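Local coordinates for NAD-dependent aldehyde dehydrogenase (Burkholderia multivorans, PDB 5UJU), which probably oxidises aldehydes to carboxylic acids with NAD+ as electron acceptor, possibly including L-glutamate gamma-semialdehyde, at residues Tyr139-Met142 with Gly146-Phe149; Ala56-His61 with Val86-Arg91; Arg176-Asp181 with Phe554-Ser559; Trp172-Arg177 with Ala548-Arg553. All coordinates share one frame; numbering follows the deposited sequence. Where two conformers were deposited one is given.

Contact 1: Tyr139-Met142 with Gly146-Phe149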
loop_
_atom_site.group_PDB
_atom_site.type_symbol
_atom_site.label_atom_id
_atom_site.label_comp_id
_atom_site.label_asym_id
_atom_site.label_seq_id
_atom_site.Cartn_x
_atom_site.Cartn_y
_atom_site.Cartn_z
ATOM N N TYR A 139 20.231 28.532 -1.611
ATOM C CA TYR A 139 20.485 29.353 -2.793
ATOM C C TYR A 139 20.110 28.628 -4.083
ATOM O O TYR A 139 19.589 29.246 -5.020
ATOM C CB TYR A 139 21.949 29.801 -2.823
ATOM C CG TYR A 139 22.210 30.945 -1.868
ATOM C CD1 TYR A 139 21.667 32.200 -2.112
ATOM C CD2 TYR A 139 23.003 30.779 -0.736
ATOM C CE1 TYR A 139 21.889 33.260 -1.249
ATOM C CE2 TYR A 139 23.238 31.838 0.134
ATOM C CZ TYR A 139 22.673 33.078 -0.130
ATOM O OH TYR A 139 22.888 34.142 0.718
ATOM N N SER A 140 20.350 27.319 -4.153
ATOM C CA SER A 140 19.990 26.598 -5.369
ATOM C C SER A 140 18.481 26.534 -5.560
ATOM O O SER A 140 18.002 26.533 -6.700
ATOM C CB SER A 140 20.575 25.185 -5.346
ATOM O OG SER A 140 19.890 24.338 -4.435
ATOM N N VAL A 141 17.723 26.461 -4.464
ATOM C CA VAL A 141 16.266 26.479 -4.550
ATOM C C VAL A 141 15.772 27.869 -4.949
ATOM O O VAL A 141 14.897 28.011 -5.816
ATOM C CB VAL A 141 15.670 25.997 -3.211
ATOM C CG1 VAL A 141 14.178 26.381 -3.072
ATOM C CG2 VAL A 141 15.874 24.472 -3.073
ATOM N N MET A 142 16.352 28.909 -4.343
ATOM C CA MET A 142 15.973 30.282 -4.654
ATOM C C MET A 142 16.112 30.564 -6.144
ATOM O O MET A 142 15.191 31.094 -6.772
ATOM C CB MET A 142 16.833 31.250 -3.836
ATOM C CG MET A 142 16.604 32.728 -4.136
ATOM S SD MET A 142 17.620 33.816 -3.116
ATOM C CE MET A 142 17.258 35.392 -3.892
ATOM N N GLY A 146 12.362 30.289 -7.547
ATOM C CA GLY A 146 11.923 31.648 -7.315
ATOM C C GLY A 146 11.501 31.948 -5.895
ATOM O O GLY A 146 11.054 33.076 -5.621
ATOM N N GLN A 147 11.610 30.979 -4.985
ATOM C CA GLN A 147 11.291 31.241 -3.589
ATOM C C GLN A 147 12.239 32.284 -3.011
ATOM O O GLN A 147 13.445 32.269 -3.281
ATOM C CB GLN A 147 11.364 29.947 -2.768
ATOM C CG GLN A 147 10.141 29.070 -2.945
ATOM C CD GLN A 147 10.285 27.685 -2.353
ATOM O OE1 GLN A 147 11.201 27.407 -1.582
ATOM N NE2 GLN A 147 9.354 26.810 -2.692
ATOM N N ALA A 148 11.680 33.209 -2.232
ATOM C CA ALA A 148 12.496 34.147 -1.476
ATOM C C ALA A 148 13.400 33.384 -0.512
ATOM O O ALA A 148 13.111 32.252 -0.115
ATOM C CB ALA A 148 11.618 35.141 -0.702
ATOM N N PHE A 149 14.510 34.014 -0.135
ATOM C CA PHE A 149 15.583 33.256 0.511
ATOM C C PHE A 149 15.100 32.532 1.766
ATOM O O PHE A 149 15.420 31.354 1.976
ATOM C CB PHE A 149 16.771 34.148 0.850
ATOM C CG PHE A 149 17.893 33.383 1.520
ATOM C CD1 PHE A 149 18.109 33.485 2.887
ATOM C CD2 PHE A 149 18.687 32.525 0.783
ATOM C CE1 PHE A 149 19.126 32.764 3.500
ATOM C CE2 PHE A 149 19.701 31.793 1.391
ATOM C CZ PHE A 149 19.921 31.921 2.753
#

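Contact 2: Ala56-His61 with Val86-Arg91. With EDO (1,2-ethanediol), chain E.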
loop_
_atom_site.group_PDB
_atom_site.type_symbol
_atom_site.label_atom_id
_atom_site.label_comp_id
_atom_site.label_asym_id
_atom_site.label_seq_id
_atom_site.Cartn_x
_atom_site.Cartn_y
_atom_site.Cartn_z
ATOM N N ALA A 56 28.948 30.931 -1.537
ATOM C CA ALA A 56 30.112 30.623 -2.365
ATOM C C ALA A 56 29.981 29.252 -3.018
ATOM O O ALA A 56 30.315 29.085 -4.197
ATOM C CB ALA A 56 31.395 30.695 -1.534
ATOM N N ALA A 57 29.482 28.258 -2.271
ATOM C CA ALA A 57 29.263 26.931 -2.850
ATOM C C ALA A 57 28.248 26.985 -3.984
ATOM O O ALA A 57 28.410 26.311 -5.010
ATOM C CB ALA A 57 28.797 25.949 -1.774
ATOM N N PHE A 58 27.184 27.769 -3.815
ATOM C CA PHE A 58 26.211 27.905 -4.890
ATOM C C PHE A 58 26.849 28.516 -6.135
ATOM O O PHE A 58 26.675 28.006 -7.246
ATOM C CB PHE A 58 25.020 28.748 -4.412
ATOM C CG PHE A 58 24.167 29.257 -5.521
ATOM C CD1 PHE A 58 23.346 28.390 -6.228
ATOM C CD2 PHE A 58 24.153 30.601 -5.845
ATOM C CE1 PHE A 58 22.542 28.858 -7.247
ATOM C CE2 PHE A 58 23.341 31.072 -6.861
ATOM C CZ PHE A 58 22.541 30.201 -7.559
ATOM N N LYS A 59 27.583 29.627 -5.967
ATOM C CA LYS A 59 28.213 30.280 -7.116
ATOM C C LYS A 59 29.200 29.370 -7.829
ATOM O O LYS A 59 29.426 29.529 -9.034
ATOM C CB LYS A 59 28.928 31.564 -6.699
ATOM C CG LYS A 59 28.014 32.752 -6.440
ATOM C CD LYS A 59 28.764 33.821 -5.651
ATOM C CE LYS A 59 27.944 35.100 -5.456
ATOM N NZ LYS A 59 28.747 36.146 -4.736
ATOM N N SER A 60 29.816 28.431 -7.108
ATOM C CA SER A 60 30.771 27.535 -7.755
ATOM C C SER A 60 30.109 26.639 -8.796
ATOM O O SER A 60 30.797 26.161 -9.698
ATOM C CB SER A 60 31.493 26.684 -6.707
ATOM O OG SER A 60 30.725 25.545 -6.356
ATOM N N HIS A 61 28.790 26.420 -8.717
ATOM C CA HIS A 61 28.133 25.593 -9.722
ATOM C C HIS A 61 27.846 26.352 -11.008
ATOM O O HIS A 61 27.571 25.720 -12.036
ATOM C CB HIS A 61 26.814 25.024 -9.187
ATOM C CG HIS A 61 26.959 24.275 -7.903
ATOM N ND1 HIS A 61 27.795 23.188 -7.761
ATOM C CD2 HIS A 61 26.377 24.463 -6.697
ATOM C CE1 HIS A 61 27.721 22.738 -6.521
ATOM N NE2 HIS A 61 26.862 23.493 -5.855
ATOM N N VAL A 86 19.310 35.980 -12.585
ATOM C CA VAL A 86 20.740 35.708 -12.492
ATOM C C VAL A 86 21.109 34.639 -13.514
ATOM O O VAL A 86 20.388 33.645 -13.681
ATOM C CB VAL A 86 21.097 35.267 -11.061
ATOM C CG1 VAL A 86 22.529 34.739 -10.988
ATOM C CG2 VAL A 86 20.905 36.419 -10.096
ATOM N N ALA A 87 22.219 34.849 -14.224
ATOM C CA ALA A 87 22.719 33.842 -15.151
ATOM C C ALA A 87 23.195 32.615 -14.379
ATOM O O ALA A 87 24.004 32.728 -13.457
ATOM C CB ALA A 87 23.853 34.422 -15.996
ATOM N N LEU A 88 22.686 31.440 -14.745
ATOM C CA LEU A 88 23.088 30.195 -14.099
ATOM C C LEU A 88 24.097 29.434 -14.948
ATOM O O LEU A 88 25.201 29.137 -14.481
ATOM C CB LEU A 88 21.863 29.322 -13.819
ATOM C CG LEU A 88 20.820 29.952 -12.877
ATOM C CD1 LEU A 88 19.689 28.957 -12.619
ATOM C CD2 LEU A 88 21.449 30.412 -11.559
ATOM N N ASP A 89 23.726 29.107 -16.186
ATOM C CA ASP A 89 24.577 28.351 -17.100
ATOM C C ASP A 89 25.149 27.102 -16.426
ATOM O O ASP A 89 26.354 26.845 -16.461
ATOM C CB ASP A 89 25.700 29.225 -17.653
ATOM C CG ASP A 89 25.177 30.410 -18.419
ATOM O OD1 ASP A 89 24.292 30.212 -19.271
ATOM O OD2 ASP A 89 25.662 31.532 -18.174
ATOM N N ILE A 90 24.285 26.345 -15.783
ATOM C CA ILE A 90 24.675 25.083 -15.167
ATOM C C ILE A 90 24.420 23.957 -16.154
ATOM O O ILE A 90 23.390 23.947 -16.837
ATOM C CB ILE A 90 23.899 24.833 -13.869
ATOM C CG1 ILE A 90 24.066 25.997 -12.888
ATOM C CG2 ILE A 90 24.338 23.515 -13.261
ATOM C CD1 ILE A 90 23.006 25.985 -11.819
ATOM N N ARG A 91 25.358 23.011 -16.247
ATOM C CA ARG A 91 25.155 21.806 -17.039
ATOM C C ARG A 91 25.401 20.582 -16.166
ATOM O O ARG A 91 26.100 20.646 -15.150
ATOM C CB ARG A 91 26.063 21.786 -18.278
ATOM C CG ARG A 91 25.874 23.001 -19.187
ATOM C CD ARG A 91 24.553 22.958 -19.969
ATOM N NE ARG A 91 24.678 22.038 -21.100
ATOM C CZ ARG A 91 23.761 21.856 -22.049
ATOM N NH1 ARG A 91 22.611 22.532 -22.034
ATOM N NH2 ARG A 91 24.004 20.994 -23.027
HETATM C C1 EDO E . 28.550 32.048 -14.469
HETATM O O1 EDO E . 27.755 33.160 -14.034
HETATM C C2 EDO E . 28.501 32.014 -15.990
HETATM O O2 EDO E . 27.192 32.428 -16.401
#

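Contact 3: Arg176-Asp181 with Phe554-Ser559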
loop_
_atom_site.group_PDB
_atom_site.type_symbol
_atom_site.label_atom_id
_atom_site.label_comp_id
_atom_site.label_asym_id
_atom_site.label_seq_id
_atom_site.Cartn_x
_atom_site.Cartn_y
_atom_site.Cartn_z
ATOM N N ARG A 176 11.188 -2.526 11.973
ATOM C CA ARG A 176 11.548 -3.033 13.288
ATOM C C ARG A 176 10.546 -4.038 13.838
ATOM O O ARG A 176 10.866 -4.715 14.817
ATOM C CB ARG A 176 11.706 -1.883 14.274
ATOM C CG ARG A 176 10.399 -1.240 14.654
ATOM C CD ARG A 176 10.647 0.042 15.400
ATOM N NE ARG A 176 9.399 0.688 15.781
ATOM C CZ ARG A 176 8.987 0.838 17.035
ATOM N NH1 ARG A 176 9.736 0.397 18.037
ATOM N NH2 ARG A 176 7.837 1.456 17.284
ATOM N N ARG A 177 9.357 -4.162 13.244
ATOM C CA ARG A 177 8.330 -5.085 13.714
ATOM C C ARG A 177 8.514 -6.500 13.183
ATOM O O ARG A 177 7.723 -7.383 13.527
ATOM C CB ARG A 177 6.936 -4.592 13.312
ATOM C CG ARG A 177 6.639 -3.149 13.660
ATOM C CD ARG A 177 5.218 -2.777 13.264
ATOM N NE ARG A 177 5.067 -1.345 13.016
ATOM C CZ ARG A 177 3.902 -0.749 12.784
ATOM N NH1 ARG A 177 2.781 -1.460 12.776
ATOM N NH2 ARG A 177 3.855 0.555 12.558
ATOM N N ILE A 178 9.524 -6.738 12.356
ATOM C CA ILE A 178 9.692 -8.005 11.661
ATOM C C ILE A 178 10.902 -8.710 12.269
ATOM O O ILE A 178 12.025 -8.201 12.150
ATOM C CB ILE A 178 9.870 -7.790 10.152
ATOM C CG1 ILE A 178 8.623 -7.124 9.568
ATOM C CG2 ILE A 178 10.182 -9.109 9.438
ATOM C CD1 ILE A 178 8.862 -6.484 8.232
ATOM N N PRO A 179 10.731 -9.855 12.929
ATOM C CA PRO A 179 11.886 -10.528 13.537
ATOM C C PRO A 179 12.822 -11.081 12.473
ATOM O O PRO A 179 12.408 -11.435 11.366
ATOM C CB PRO A 179 11.252 -11.660 14.349
ATOM C CG PRO A 179 10.025 -12.013 13.557
ATOM C CD PRO A 179 9.502 -10.662 13.041
ATOM N N ALA A 180 14.109 -11.142 12.818
ATOM C CA ALA A 180 15.066 -11.778 11.920
ATOM C C ALA A 180 14.822 -13.277 11.837
ATOM O O ALA A 180 15.084 -13.898 10.802
ATOM C CB ALA A 180 16.497 -11.514 12.395
ATOM N N ASP A 181 14.332 -13.872 12.916
ATOM C CA ASP A 181 14.022 -15.292 12.933
ATOM C C ASP A 181 13.020 -15.555 14.045
ATOM O O ASP A 181 12.745 -14.691 14.881
ATOM C CB ASP A 181 15.295 -16.125 13.116
ATOM C CG ASP A 181 16.193 -15.564 14.189
ATOM O OD1 ASP A 181 15.821 -15.637 15.379
ATOM O OD2 ASP A 181 17.253 -15.012 13.835
ATOM N N PHE A 554 9.167 -2.559 0.669
ATOM C CA PHE A 554 9.991 -3.738 0.905
ATOM C C PHE A 554 9.045 -4.922 0.981
ATOM O O PHE A 554 7.830 -4.755 1.167
ATOM C CB PHE A 554 10.803 -3.635 2.219
ATOM C CG PHE A 554 9.930 -3.584 3.442
ATOM C CD1 PHE A 554 9.615 -4.745 4.141
ATOM C CD2 PHE A 554 9.365 -2.386 3.853
ATOM C CE1 PHE A 554 8.779 -4.706 5.249
ATOM C CE2 PHE A 554 8.518 -2.342 4.955
ATOM C CZ PHE A 554 8.227 -3.498 5.656
ATOM N N ARG A 555 9.603 -6.120 0.819
ATOM C CA ARG A 555 8.868 -7.356 1.027
ATOM C C ARG A 555 9.672 -8.229 1.983
ATOM O O ARG A 555 10.812 -7.908 2.334
ATOM C CB ARG A 555 8.581 -8.077 -0.301
ATOM C CG ARG A 555 7.820 -7.255 -1.360
ATOM C CD ARG A 555 6.299 -7.165 -1.093
ATOM N NE ARG A 555 6.002 -6.301 0.047
ATOM C CZ ARG A 555 4.979 -6.473 0.876
ATOM N NH1 ARG A 555 4.141 -7.481 0.694
ATOM N NH2 ARG A 555 4.808 -5.642 1.902
ATOM N N VAL A 556 9.052 -9.312 2.449
ATOM C CA VAL A 556 9.684 -10.264 3.367
ATOM C C VAL A 556 9.683 -11.634 2.702
ATOM O O VAL A 556 8.615 -12.161 2.359
ATOM C CB VAL A 556 8.965 -10.314 4.724
ATOM C CG1 VAL A 556 9.705 -11.212 5.700
ATOM C CG2 VAL A 556 8.832 -8.910 5.304
ATOM N N VAL A 557 10.874 -12.207 2.516
ATOM C CA VAL A 557 11.041 -13.555 1.975
ATOM C C VAL A 557 11.484 -14.458 3.121
ATOM O O VAL A 557 12.547 -14.249 3.721
ATOM C CB VAL A 557 12.053 -13.593 0.817
ATOM C CG1 VAL A 557 12.389 -15.052 0.451
ATOM C CG2 VAL A 557 11.506 -12.861 -0.411
ATOM N N GLN A 558 10.675 -15.454 3.438
ATOM C CA GLN A 558 10.985 -16.295 4.578
ATOM C C GLN A 558 11.517 -17.649 4.146
ATOM O O GLN A 558 11.384 -18.068 2.992
ATOM C CB GLN A 558 9.760 -16.504 5.448
ATOM C CG GLN A 558 8.738 -17.414 4.826
ATOM C CD GLN A 558 7.600 -17.696 5.781
ATOM O OE1 GLN A 558 6.877 -16.774 6.204
ATOM N NE2 GLN A 558 7.452 -18.962 6.161
ATOM N N SER A 559 12.130 -18.328 5.105
ATOM C CA SER A 559 12.506 -19.723 4.957
ATOM C C SER A 559 12.185 -20.427 6.261
ATOM O O SER A 559 12.109 -19.797 7.325
ATOM C CB SER A 559 13.992 -19.891 4.609
ATOM O OG SER A 559 14.803 -19.356 5.638
#

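Contact 4: Trp172-Arg177 with Ala548-Arg553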
loop_
_atom_site.group_PDB
_atom_site.type_symbol
_atom_site.label_atom_id
_atom_site.label_comp_id
_atom_site.label_asym_id
_atom_site.label_seq_id
_atom_site.Cartn_x
_atom_site.Cartn_y
_atom_site.Cartn_z
ATOM N N TRP A 172 11.397 2.699 9.236
ATOM C CA TRP A 172 11.941 1.947 10.365
ATOM C C TRP A 172 10.821 1.424 11.268
ATOM O O TRP A 172 10.898 0.302 11.780
ATOM C CB TRP A 172 12.918 2.833 11.146
ATOM C CG TRP A 172 13.426 2.226 12.431
ATOM C CD1 TRP A 172 13.302 2.730 13.695
ATOM C CD2 TRP A 172 14.120 0.978 12.564
ATOM N NE1 TRP A 172 13.889 1.876 14.608
ATOM C CE2 TRP A 172 14.399 0.797 13.937
ATOM C CE3 TRP A 172 14.547 0.003 11.651
ATOM C CZ2 TRP A 172 15.082 -0.321 14.419
ATOM C CZ3 TRP A 172 15.220 -1.116 12.135
ATOM C CH2 TRP A 172 15.475 -1.266 13.508
ATOM N N ASP A 173 9.748 2.205 11.441
ATOM C CA ASP A 173 8.639 1.765 12.283
ATOM C C ASP A 173 8.058 0.430 11.804
ATOM O O ASP A 173 7.698 -0.425 12.617
ATOM C CB ASP A 173 7.557 2.844 12.299
ATOM C CG ASP A 173 6.576 2.684 13.453
ATOM O OD1 ASP A 173 6.942 2.117 14.503
ATOM O OD2 ASP A 173 5.434 3.148 13.304
ATOM N N GLN A 174 7.956 0.237 10.484
ATOM C CA GLN A 174 7.523 -1.043 9.923
ATOM C C GLN A 174 8.628 -2.100 9.984
ATOM O O GLN A 174 8.361 -3.268 10.288
ATOM C CB GLN A 174 7.088 -0.872 8.464
ATOM C CG GLN A 174 5.904 0.017 8.236
ATOM C CD GLN A 174 4.715 -0.475 9.028
ATOM O OE1 GLN A 174 4.552 -1.681 9.235
ATOM N NE2 GLN A 174 3.866 0.437 9.448
ATOM N N LEU A 175 9.854 -1.728 9.625
ATOM C CA LEU A 175 10.930 -2.718 9.545
ATOM C C LEU A 175 11.227 -3.333 10.911
ATOM O O LEU A 175 11.498 -4.533 11.015
ATOM C CB LEU A 175 12.189 -2.083 8.949
ATOM C CG LEU A 175 12.101 -1.606 7.494
ATOM C CD1 LEU A 175 13.306 -0.748 7.097
ATOM C CD2 LEU A 175 11.938 -2.783 6.542
ATOM N N ARG A 176 11.188 -2.526 11.973
ATOM C CA ARG A 176 11.548 -3.033 13.288
ATOM C C ARG A 176 10.546 -4.038 13.838
ATOM O O ARG A 176 10.866 -4.715 14.817
ATOM C CB ARG A 176 11.706 -1.883 14.274
ATOM C CG ARG A 176 10.399 -1.240 14.654
ATOM C CD ARG A 176 10.647 0.042 15.400
ATOM N NE ARG A 176 9.399 0.688 15.781
ATOM C CZ ARG A 176 8.987 0.838 17.035
ATOM N NH1 ARG A 176 9.736 0.397 18.037
ATOM N NH2 ARG A 176 7.837 1.456 17.284
ATOM N N ARG A 177 9.357 -4.162 13.244
ATOM C CA ARG A 177 8.330 -5.085 13.714
ATOM C C ARG A 177 8.514 -6.500 13.183
ATOM O O ARG A 177 7.723 -7.383 13.527
ATOM C CB ARG A 177 6.936 -4.592 13.312
ATOM C CG ARG A 177 6.639 -3.149 13.660
ATOM C CD ARG A 177 5.218 -2.777 13.264
ATOM N NE ARG A 177 5.067 -1.345 13.016
ATOM C CZ ARG A 177 3.902 -0.749 12.784
ATOM N NH1 ARG A 177 2.781 -1.460 12.776
ATOM N NH2 ARG A 177 3.855 0.555 12.558
ATOM N N ALA A 548 1.029 3.427 5.074
ATOM C CA ALA A 548 0.829 3.016 3.692
ATOM C C ALA A 548 1.889 3.617 2.781
ATOM O O ALA A 548 2.192 3.053 1.728
ATOM C CB ALA A 548 -0.568 3.417 3.204
ATOM N N PHE A 549 2.474 4.750 3.178
ATOM C CA PHE A 549 3.464 5.411 2.342
ATOM C C PHE A 549 4.769 4.614 2.242
ATOM O O PHE A 549 5.514 4.830 1.280
ATOM C CB PHE A 549 3.745 6.827 2.864
ATOM C CG PHE A 549 4.617 7.659 1.948
ATOM C CD1 PHE A 549 4.137 8.092 0.721
ATOM C CD2 PHE A 549 5.913 7.994 2.311
ATOM C CE1 PHE A 549 4.932 8.857 -0.126
ATOM C CE2 PHE A 549 6.713 8.761 1.478
ATOM C CZ PHE A 549 6.223 9.195 0.252
ATOM N N VAL A 550 5.048 3.709 3.182
ATOM C CA VAL A 550 6.314 2.958 3.193
ATOM C C VAL A 550 6.140 1.442 3.223
ATOM O O VAL A 550 7.070 0.711 2.812
ATOM C CB VAL A 550 7.194 3.391 4.388
ATOM C CG1 VAL A 550 7.506 4.862 4.338
ATOM C CG2 VAL A 550 6.537 3.003 5.715
ATOM N N ALA A 551 5.022 0.896 3.707
ATOM C CA ALA A 551 4.948 -0.527 4.034
ATOM C C ALA A 551 5.044 -1.431 2.816
ATOM O O ALA A 551 5.330 -2.623 2.969
ATOM C CB ALA A 551 3.648 -0.843 4.778
ATOM N N ASN A 552 4.792 -0.912 1.623
ATOM C CA ASN A 552 4.860 -1.715 0.412
ATOM C C ASN A 552 6.203 -1.595 -0.309
ATOM O O ASN A 552 6.366 -2.196 -1.368
ATOM C CB ASN A 552 3.744 -1.320 -0.555
ATOM C CG ASN A 552 3.132 -2.509 -1.251
ATOM O OD1 ASN A 552 3.431 -3.662 -0.927
ATOM N ND2 ASN A 552 2.267 -2.241 -2.218
ATOM N N ARG A 553 7.141 -0.789 0.195
ATOM C CA ARG A 553 8.396 -0.573 -0.531
ATOM C C ARG A 553 9.437 -1.651 -0.261
ATOM O O ARG A 553 10.494 -1.649 -0.908
ATOM C CB ARG A 553 8.978 0.807 -0.191
ATOM C CG ARG A 553 7.977 1.975 -0.441
ATOM C CD ARG A 553 8.644 3.334 -0.208
ATOM N NE ARG A 553 7.679 4.428 -0.323
ATOM C CZ ARG A 553 7.629 5.303 -1.326
ATOM N NH1 ARG A 553 8.503 5.251 -2.332
ATOM N NH2 ARG A 553 6.687 6.245 -1.321
#

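Contact 1: Tyr139-Met142 with Gly146-Phe149
Tyr139 and Phe149 meet where two successive helices, 134-145 and 149-156, are joined by a tight turn of the aldehyde dehydrogenase fold. The rings neither stack squarely nor meet edge-to-face: their planes are inclined at 37° and their centroids lie 4.8 Å apart. One corner of Phe149 does the touching, its CE2 sitting 3.5 Å above the plane of the Tyr139 ring and over its centre. Phe149 reaches there because its CG is anti to the backbone N (chi1 180°), which sends the ring back from the start of its own helix toward the preceding one. A phenol suits the other side, since it offers a flat face for packing while its OH hydrogen-bonds to Asn51 of helix 50-60. Met142, about one helical turn on from Tyr139, packs beside the same phenyl group. Its fully extended, unbranched chain crosses Phe149 at about a right angle, with SD 4.1 Å from Phe149 CB and near the plane of the phenyl ring, at its edge. Farther along, Val141 CG1 lies 3.5 Å from Gln147 OE1. Gly146 takes a positive phi (87°), a backbone shape that glycine adopts readily, and so ends the helix; Ala148 then stands at the N-cap of the next. Across the turn, Gly146 N gives a bent hydrogen bond of 3.0 Å to Met142 O.

Contact 2: Ala56-His61 with Val86-Arg91
The last turn of helix 50-60 packs here against an irregular loop, residues 86-91, that leads into the short strand 92-93 at the periphery of the aldehyde dehydrogenase fold. Phe58 and Leu88 carry the side-chain part. The Phe58 ring, carried toward the loop with CG anti to the backbone N (chi1 164°), brings its far atom CZ to 4.2 Å from Leu88 CD2; the two side chains cross at about a right angle, and the methyl reaches the ring obliquely. Both residues are large and apolar, as suits a buried seam, and both also pack against helix 134-145, where the Phe58 ring meets that of His143 with nearly parallel planes. The second touch joins side chain to backbone: Ile90 points at the helix end and sets its CG1 3.6 Å from His61 O. The His61 ring itself leads away, toward Glu136, whose OE2 bonds NE2 and may favour a protonated imidazole. Over one face of that ring lies Ala57 O, 3.1 Å above its plane, and the same oxygen accepts a 2.8 Å hydrogen bond from Ser60 OG. On the exposed side of the loop, Asp89 OD2 accepts a hydrogen bond from O2 of an ethanediol probably left by the crystallisation liquor. No hydrogen bond spans the two segments, although the loop is tied by backbone bonds from Leu88 to Gly63 and from Arg91 to Lys64 and Phe66. The fit therefore rests on van der Waals contact of Leu88 and Ile90 with a ring and a backbone carbonyl, while directional bonds are made by neighbours.

Contact 3: Arg176-Asp181 with Phe554-Ser559
Apolar packing is all that joins Ile178 directly to Phe554 and Val556. Ile178 points toward strand 554-562, and the end of its longer branch does the work: CD1 lies 3.5 Å from Phe554 CE1 and 3.8 Å from Val556 CG2. The methyl reaches the Phe554 ring obliquely, the two side chains arriving from opposite directions, whereas Ile178 and Val556 slide past each other. Phe554 CG sits between its backbone N and carbonyl carbon (chi1 64°), a setting that turns the ring toward the loop and against Gln174 and Leu175 of helix 158-175. Alternation along the strand explains the choice of residues: Phe554 and Val556 share the face turned to the loop, and Arg555 between them has its CB pointing away.

Polar bonding near the contact comes from Arg555. Its NE curls back to Phe554 O at 2.6 Å, with the N-H at 150° and the donor tilted from the carbonyl plane; NH2 adds a weak bond to the same oxygen. The guanidinium also forms a salt bridge with Asp546 of the second subunit.

Backbone bonding sets the frame. Arg555, Val557 and Ser559 pair with Val203, Thr201 and Arg199 of strand 191-211, and Ala180 pairs with Tyr200 of the same strand, so loop and strand are held close to a common neighbour. Ser559 also joins a parallel ladder with a strand of the second subunit. Such a projecting sheet, continued across the subunit interface, is typical of the oligomerisation domain of aldehyde dehydrogenases.

Contact 4: Trp172-Arg177 with Ala548-Arg553
Asp173 OD1 is gripped side-on by Arg176, which sends NE from 3.1 Å and NH2 from 3.0 Å to this single oxygen; NE meets the anti lone pair of OD1, while NH2 comes nearly along the C-O axis. This salt-bridge network lies near the C-terminal part of helix 158-175, just beside the place where Gln174 meets the short helix 547-550 and the turn that follows, at the subunit interface of the aldehyde dehydrogenase fold. In one of its two conformers, Arg177 completes the network with a 2.8 Å bond from NE to Asp173 O and a weak one from NH2 to Asp173 OD2; its NH1 bridges to Asp173 of the second subunit. Two carboxylate oxygens thus let Asp173 serve both arginines.

Across the contact the touch is aliphatic. Gln174 points at the turn, and its CG lies 4.0 Å from Val550 CG2, the chains crossing obliquely, and 4.2 Å from the small Ala551 side chain at CB. Bending at chi2 (-57°) turns the amide aside, where NE2 has a weak hydrogen bond to Gln174 OE1 of the second subunit. Glutamine thus offers its CG methylene to this seam and a polar end to the interface. Residues Val550 to Arg553 form a type I beta turn, closed by Arg553 N to Val550 O. Its last side chain folds back, Arg553 NE meeting Phe549 O at 2.7 Å in the carbonyl plane, with the N-H nearly straight at 163°.

Contacts 1 and 2 adjoin, Phe58 packing against Tyr139, so that helices 50-60 and 134-145 pack directly; contacts 3 and 4 form a second pair, joined where Phe554 meets Gln174 and Leu175 and sharing Arg176 and Arg177. The centres of contacts 1 and 3 are about 43 Å apart. All four touch mainly through buried residues, but contact 1 is the nearest to the chain's centre and contact 3 the farthest, their centres lying about 16 and 30 Å from it. Contacts 1 and 2 involve no other chain, and only contact 1 has a hydrogen bond between its segments. Contacts 3 and 4 border the second subunit, where arginines on their flanks carry salt bridges across the dimer.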